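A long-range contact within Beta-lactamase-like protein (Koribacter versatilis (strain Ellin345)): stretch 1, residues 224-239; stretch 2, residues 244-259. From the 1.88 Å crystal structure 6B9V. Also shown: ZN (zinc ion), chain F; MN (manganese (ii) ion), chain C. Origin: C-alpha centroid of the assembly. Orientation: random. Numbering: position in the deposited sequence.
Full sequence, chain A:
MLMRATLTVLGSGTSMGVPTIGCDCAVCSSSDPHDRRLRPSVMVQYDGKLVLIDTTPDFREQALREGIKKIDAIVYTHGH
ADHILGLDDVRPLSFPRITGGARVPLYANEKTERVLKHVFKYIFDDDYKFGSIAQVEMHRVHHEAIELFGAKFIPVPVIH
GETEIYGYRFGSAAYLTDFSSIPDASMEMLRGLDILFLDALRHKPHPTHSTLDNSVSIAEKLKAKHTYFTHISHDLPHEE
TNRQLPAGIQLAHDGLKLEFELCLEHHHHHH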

# COMPACT_ATOMS: atom_id res chain seq x y z
N ALA A 224 -24.08 22.71 -4.80
CA ALA A 224 -24.14 21.53 -5.66
C ALA A 224 -25.40 20.76 -5.31
O ALA A 224 -25.90 20.89 -4.19
CB ALA A 224 -22.91 20.64 -5.49
N LYS A 225 -25.93 19.99 -6.27
CA LYS A 225 -27.12 19.18 -6.00
C LYS A 225 -26.85 18.23 -4.83
O LYS A 225 -27.64 18.13 -3.90
CB LYS A 225 -27.53 18.38 -7.24
CG LYS A 225 -28.45 19.10 -8.20
CD LYS A 225 -29.03 18.10 -9.20
CE LYS A 225 -29.57 16.87 -8.49
NZ LYS A 225 -30.07 15.83 -9.43
N HIS A 226 -25.73 17.52 -4.91
CA HIS A 226 -25.27 16.66 -3.82
C HIS A 226 -23.80 16.92 -3.53
O HIS A 226 -22.96 16.91 -4.45
CB HIS A 226 -25.48 15.18 -4.17
CG HIS A 226 -26.93 14.81 -4.29
ND1 HIS A 226 -27.57 14.71 -5.50
CD2 HIS A 226 -27.87 14.55 -3.35
CE1 HIS A 226 -28.84 14.40 -5.31
NE2 HIS A 226 -29.04 14.29 -4.01
N THR A 227 -23.49 17.13 -2.26
CA THR A 227 -22.11 17.36 -1.85
C THR A 227 -21.67 16.18 -0.97
O THR A 227 -22.40 15.75 -0.08
CB THR A 227 -21.95 18.69 -1.08
OG1 THR A 227 -22.41 19.79 -1.88
CG2 THR A 227 -20.49 18.92 -0.70
N TYR A 228 -20.48 15.66 -1.23
CA TYR A 228 -19.92 14.57 -0.46
C TYR A 228 -18.60 14.99 0.15
O TYR A 228 -17.79 15.64 -0.50
CB TYR A 228 -19.70 13.33 -1.34
CG TYR A 228 -20.99 12.80 -1.88
CD1 TYR A 228 -21.50 13.26 -3.09
CD2 TYR A 228 -21.73 11.89 -1.15
CE1 TYR A 228 -22.70 12.79 -3.56
CE2 TYR A 228 -22.94 11.42 -1.63
CZ TYR A 228 -23.41 11.87 -2.84
OH TYR A 228 -24.61 11.42 -3.32
N PHE A 229 -18.36 14.60 1.40
CA PHE A 229 -17.09 14.91 2.04
C PHE A 229 -16.16 13.70 1.98
O PHE A 229 -16.59 12.55 2.08
CB PHE A 229 -17.28 15.34 3.49
CG PHE A 229 -18.02 16.65 3.66
CD1 PHE A 229 -18.06 17.60 2.64
CD2 PHE A 229 -18.68 16.93 4.85
CE1 PHE A 229 -18.74 18.81 2.81
CE2 PHE A 229 -19.37 18.14 5.03
CZ PHE A 229 -19.39 19.08 4.01
N THR A 230 -14.86 13.98 1.87
CA THR A 230 -13.89 12.87 1.80
C THR A 230 -12.63 13.26 2.59
O THR A 230 -12.60 14.33 3.21
CB THR A 230 -13.57 12.53 0.32
OG1 THR A 230 -12.76 11.35 0.25
CG2 THR A 230 -12.84 13.71 -0.36
N HIS A 231 -11.62 12.40 2.57
CA HIS A 231 -10.39 12.56 3.37
C HIS A 231 -10.70 12.53 4.87
O HIS A 231 -10.06 13.20 5.68
CB HIS A 231 -9.64 13.84 2.99
CG HIS A 231 -8.15 13.72 3.12
ND1 HIS A 231 -7.52 13.61 4.33
CD2 HIS A 231 -7.18 13.68 2.18
CE1 HIS A 231 -6.21 13.52 4.14
NE2 HIS A 231 -5.98 13.54 2.84
N ILE A 232 -11.66 11.69 5.23
CA ILE A 232 -12.26 11.67 6.56
C ILE A 232 -11.41 10.89 7.58
O ILE A 232 -10.95 9.79 7.27
CB ILE A 232 -13.65 11.04 6.50
CG1 ILE A 232 -14.58 11.88 5.61
CG2 ILE A 232 -14.24 10.85 7.91
CD1 ILE A 232 -15.74 11.09 5.04
N SER A 233 -11.23 11.46 8.77
CA SER A 233 -10.45 10.83 9.84
C SER A 233 -11.34 10.11 10.86
O SER A 233 -12.57 10.19 10.79
CB SER A 233 -9.60 11.88 10.57
OG SER A 233 -10.41 12.62 11.48
N HIS A 234 -10.72 9.42 11.83
CA HIS A 234 -11.51 8.72 12.85
C HIS A 234 -12.26 9.67 13.79
O HIS A 234 -13.03 9.23 14.66
CB HIS A 234 -10.63 7.72 13.64
CG HIS A 234 -9.49 8.34 14.41
ND1 HIS A 234 -8.86 7.73 15.47
CD2 HIS A 234 -8.92 9.57 14.30
CE1 HIS A 234 -7.93 8.53 15.95
NE2 HIS A 234 -7.94 9.65 15.26
N ASP A 235 -12.07 10.96 13.60
CA ASP A 235 -12.81 11.95 14.38
C ASP A 235 -14.29 11.99 14.02
O ASP A 235 -15.09 12.51 14.80
CB ASP A 235 -12.20 13.35 14.18
CG ASP A 235 -12.55 14.31 15.29
OD1 ASP A 235 -12.32 13.95 16.46
OD2 ASP A 235 -13.07 15.42 15.00
N LEU A 236 -14.65 11.47 12.85
CA LEU A 236 -16.02 11.60 12.34
C LEU A 236 -16.71 10.24 12.14
O LEU A 236 -16.43 9.54 11.17
CB LEU A 236 -16.02 12.36 11.01
CG LEU A 236 -15.37 13.76 10.99
CD1 LEU A 236 -15.30 14.34 9.57
CD2 LEU A 236 -16.15 14.68 11.88
N PRO A 237 -17.64 9.88 13.05
CA PRO A 237 -18.43 8.65 12.92
C PRO A 237 -19.34 8.74 11.71
O PRO A 237 -19.97 9.78 11.53
CB PRO A 237 -19.25 8.60 14.23
CG PRO A 237 -18.61 9.61 15.14
CD PRO A 237 -18.01 10.65 14.25
N HIS A 238 -19.44 7.69 10.90
CA HIS A 238 -20.12 7.86 9.61
C HIS A 238 -21.61 8.17 9.76
O HIS A 238 -22.09 9.23 9.35
CB HIS A 238 -19.93 6.62 8.72
CG HIS A 238 -20.51 6.78 7.35
ND1 HIS A 238 -19.86 7.45 6.34
CD2 HIS A 238 -21.71 6.38 6.84
CE1 HIS A 238 -20.63 7.46 5.26
NE2 HIS A 238 -21.75 6.80 5.54
N GLU A 239 -22.35 7.25 10.37
CA GLU A 239 -23.80 7.35 10.39
C GLU A 239 -24.24 8.49 11.30
O GLU A 239 -25.16 9.24 10.97
CB GLU A 239 -24.42 6.02 10.84
CG GLU A 239 -25.90 5.86 10.52
CD GLU A 239 -26.19 5.85 9.02
OE1 GLU A 239 -25.29 5.53 8.22
OE2 GLU A 239 -27.34 6.18 8.64
N GLN A 244 -26.84 14.04 11.06
CA GLN A 244 -26.89 15.42 11.54
C GLN A 244 -26.65 16.50 10.46
O GLN A 244 -26.92 17.67 10.70
CB GLN A 244 -25.88 15.63 12.68
CG GLN A 244 -26.34 15.14 14.07
CD GLN A 244 -25.32 14.23 14.76
OE1 GLN A 244 -24.12 14.51 14.77
NE2 GLN A 244 -25.80 13.12 15.31
N LEU A 245 -26.15 16.11 9.28
CA LEU A 245 -25.81 17.08 8.23
C LEU A 245 -27.04 17.60 7.48
O LEU A 245 -28.08 16.95 7.46
CB LEU A 245 -24.83 16.44 7.23
CG LEU A 245 -23.41 16.21 7.73
CD1 LEU A 245 -22.65 15.36 6.70
CD2 LEU A 245 -22.67 17.52 7.99
N PRO A 246 -26.93 18.78 6.84
CA PRO A 246 -28.04 19.31 6.06
C PRO A 246 -28.39 18.43 4.87
O PRO A 246 -27.51 17.74 4.36
CB PRO A 246 -27.52 20.67 5.58
CG PRO A 246 -26.50 21.05 6.57
CD PRO A 246 -25.85 19.77 7.01
N ALA A 247 -29.64 18.48 4.42
CA ALA A 247 -30.04 17.79 3.19
C ALA A 247 -29.08 18.15 2.06
O ALA A 247 -28.67 19.29 1.92
CB ALA A 247 -31.48 18.14 2.81
N GLY A 248 -28.71 17.15 1.28
CA GLY A 248 -27.83 17.38 0.14
C GLY A 248 -26.34 17.35 0.46
O GLY A 248 -25.52 17.56 -0.43
N ILE A 249 -26.01 17.10 1.73
CA ILE A 249 -24.62 17.06 2.18
C ILE A 249 -24.38 15.79 2.98
O ILE A 249 -25.09 15.52 3.94
CB ILE A 249 -24.28 18.31 3.04
CG1 ILE A 249 -24.55 19.60 2.26
CG2 ILE A 249 -22.84 18.28 3.50
CD1 ILE A 249 -24.31 20.89 3.06
N GLN A 250 -23.40 14.98 2.59
CA GLN A 250 -23.15 13.73 3.31
C GLN A 250 -21.67 13.38 3.31
O GLN A 250 -20.95 13.78 2.39
CB GLN A 250 -23.94 12.56 2.69
CG GLN A 250 -25.45 12.64 2.76
CD GLN A 250 -26.00 12.28 4.14
OE1 GLN A 250 -26.37 11.13 4.39
NE2 GLN A 250 -26.09 13.28 5.02
N LEU A 251 -21.21 12.60 4.29
CA LEU A 251 -19.89 11.97 4.16
C LEU A 251 -19.96 10.92 3.06
O LEU A 251 -20.92 10.14 3.00
CB LEU A 251 -19.44 11.30 5.47
CG LEU A 251 -19.43 12.15 6.76
CD1 LEU A 251 -18.92 11.31 7.92
CD2 LEU A 251 -18.56 13.38 6.59
N ALA A 252 -18.95 10.89 2.19
CA ALA A 252 -18.80 9.76 1.26
C ALA A 252 -18.49 8.46 1.99
O ALA A 252 -18.21 8.46 3.20
CB ALA A 252 -17.72 10.05 0.23
N HIS A 253 -18.53 7.34 1.26
CA HIS A 253 -18.05 6.07 1.80
C HIS A 253 -17.33 5.29 0.71
O HIS A 253 -17.55 5.53 -0.49
CB HIS A 253 -19.20 5.22 2.39
CG HIS A 253 -20.24 4.82 1.40
ND1 HIS A 253 -21.40 5.54 1.20
CD2 HIS A 253 -20.31 3.77 0.55
CE1 HIS A 253 -22.14 4.95 0.28
NE2 HIS A 253 -21.50 3.87 -0.13
N ASP A 254 -16.44 4.38 1.12
CA ASP A 254 -15.74 3.54 0.15
C ASP A 254 -16.74 2.72 -0.66
O ASP A 254 -17.58 2.02 -0.08
CB ASP A 254 -14.76 2.58 0.86
CG ASP A 254 -13.52 3.28 1.41
OD1 ASP A 254 -13.54 4.52 1.63
OD2 ASP A 254 -12.52 2.58 1.67
N GLY A 255 -16.66 2.77 -1.98
CA GLY A 255 -17.54 1.99 -2.82
C GLY A 255 -18.73 2.77 -3.36
O GLY A 255 -19.45 2.29 -4.24
N LEU A 256 -18.94 3.98 -2.86
CA LEU A 256 -20.01 4.83 -3.36
C LEU A 256 -19.90 5.07 -4.87
O LEU A 256 -18.85 5.47 -5.36
CB LEU A 256 -19.99 6.18 -2.64
CG LEU A 256 -20.99 7.25 -3.09
CD1 LEU A 256 -22.41 6.77 -2.93
CD2 LEU A 256 -20.73 8.53 -2.27
N LYS A 257 -20.98 4.82 -5.59
CA LYS A 257 -21.01 5.08 -7.03
C LYS A 257 -22.06 6.14 -7.34
O LYS A 257 -23.17 6.07 -6.84
CB LYS A 257 -21.28 3.79 -7.82
CG LYS A 257 -20.11 2.82 -7.79
CD LYS A 257 -20.37 1.60 -8.68
CE LYS A 257 -19.13 0.73 -8.78
NZ LYS A 257 -18.07 1.30 -9.67
N LEU A 258 -21.70 7.09 -8.19
CA LEU A 258 -22.56 8.23 -8.50
C LEU A 258 -22.61 8.47 -9.99
O LEU A 258 -21.57 8.47 -10.65
CB LEU A 258 -22.04 9.48 -7.81
CG LEU A 258 -21.98 9.44 -6.28
CD1 LEU A 258 -21.13 10.61 -5.76
CD2 LEU A 258 -23.40 9.48 -5.72
N GLU A 259 -23.80 8.72 -10.52
CA GLU A 259 -23.97 8.96 -11.95
C GLU A 259 -24.01 10.45 -12.20
O GLU A 259 -24.56 11.20 -11.40
CB GLU A 259 -25.25 8.30 -12.47
CG GLU A 259 -25.33 8.26 -13.99
CD GLU A 259 -26.60 7.60 -14.50
OE1 GLU A 259 -27.11 6.69 -13.82
OE2 GLU A 259 -27.07 7.99 -15.59
ZN ZN F . -9.30 5.93 16.34
MN MN C . -4.15 13.61 1.67
O HOH W 1 -25.17 20.19 -1.71

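Parallel β-strands that lie side by side must satisfy two demands at once: their backbones have to share hydrogen bonds, and the side chains that alternate above and below must each suit their surroundings, apolar where the face is covered. The pairing of strand 226-230 with strand 249-251 is a compact example. The heart of its apolar packing is Leu 251, which loses more surface to the opposing stretch than any other residue here. Its side chain shares a face of the sheet with Thr 227, Phe 229 and Ile 249. Leu 251 CD2 lies 3.9 Å from Phe 229 CB and sits at the edge of the phenyl ring, near its plane. The chain beyond the first strand then returns to the same leucine: Ile 232 CD1 comes within 3.7 Å of Leu 251 CB, and Leu 236 CB makes a looser approach, 4.4 Å from Leu 251 CD1. Phe 229 in turn reaches back along the second stretch, its CZ 3.6 Å from Ile 249 CG2 and its CE2 4.5 Å from Leu 245 CD2. None of these contacts is directional; their value lies in shielding hydrocarbon from water.

The other face, which carries Tyr 228 and Gln 250, has a smaller apolar cluster built around the tyrosine. Tyr 228 CB meets Ala 252 CB at 4.1 Å, while farther out the ring reaches residues well past the paired strand, with CD2 3.7 Å from Leu 256 CD2 and CE1 3.5 Å from Leu 258 CD1. A type II turn from His 253 to Leu 256 follows Ala 252 and ends at the first of these leucines; Gly 255 within it adopts backbone angles that call for glycine.

Between the two faces runs the backbone ladder. Thr 227 pairs with Ile 249, Tyr 228 with Gln 250, and Phe 229 with Leu 251, all in parallel register, and the strand axes diverge by 27°. In a parallel pair, one residue's NH and CO reach two different partners. Thus Thr 227 N donates to Gly 248 O (2.8 Å) and Gln 250 N donates to Thr 227 O (3.0 Å); Phe 229 N then donates to Gln 250 O (2.9 Å), and Ala 252 N to Phe 229 O (2.9 Å). The carbonyls also receive CA-H...O contacts, the shortest from Tyr 228 CA to Gln 250 O at 3.1 Å.

Polar groups gather toward the ends of the ladder. Beyond Ala 252, the imidazole of His 238 presents its edge to a carbonyl, with CE1 3.3 Å from Ala 252 O, and its ND1 is hydrogen-bonded elsewhere in the structure. At the opposite end, the type II turn from Pro 246 to Ile 249 leads into the second strand. There a water donates to Gly 248 O (2.9 Å) and Ala 224 O (2.7 Å) and accepts from Thr 227 OG1 (2.8 Å), bridging the stretches where direct strand pairing begins.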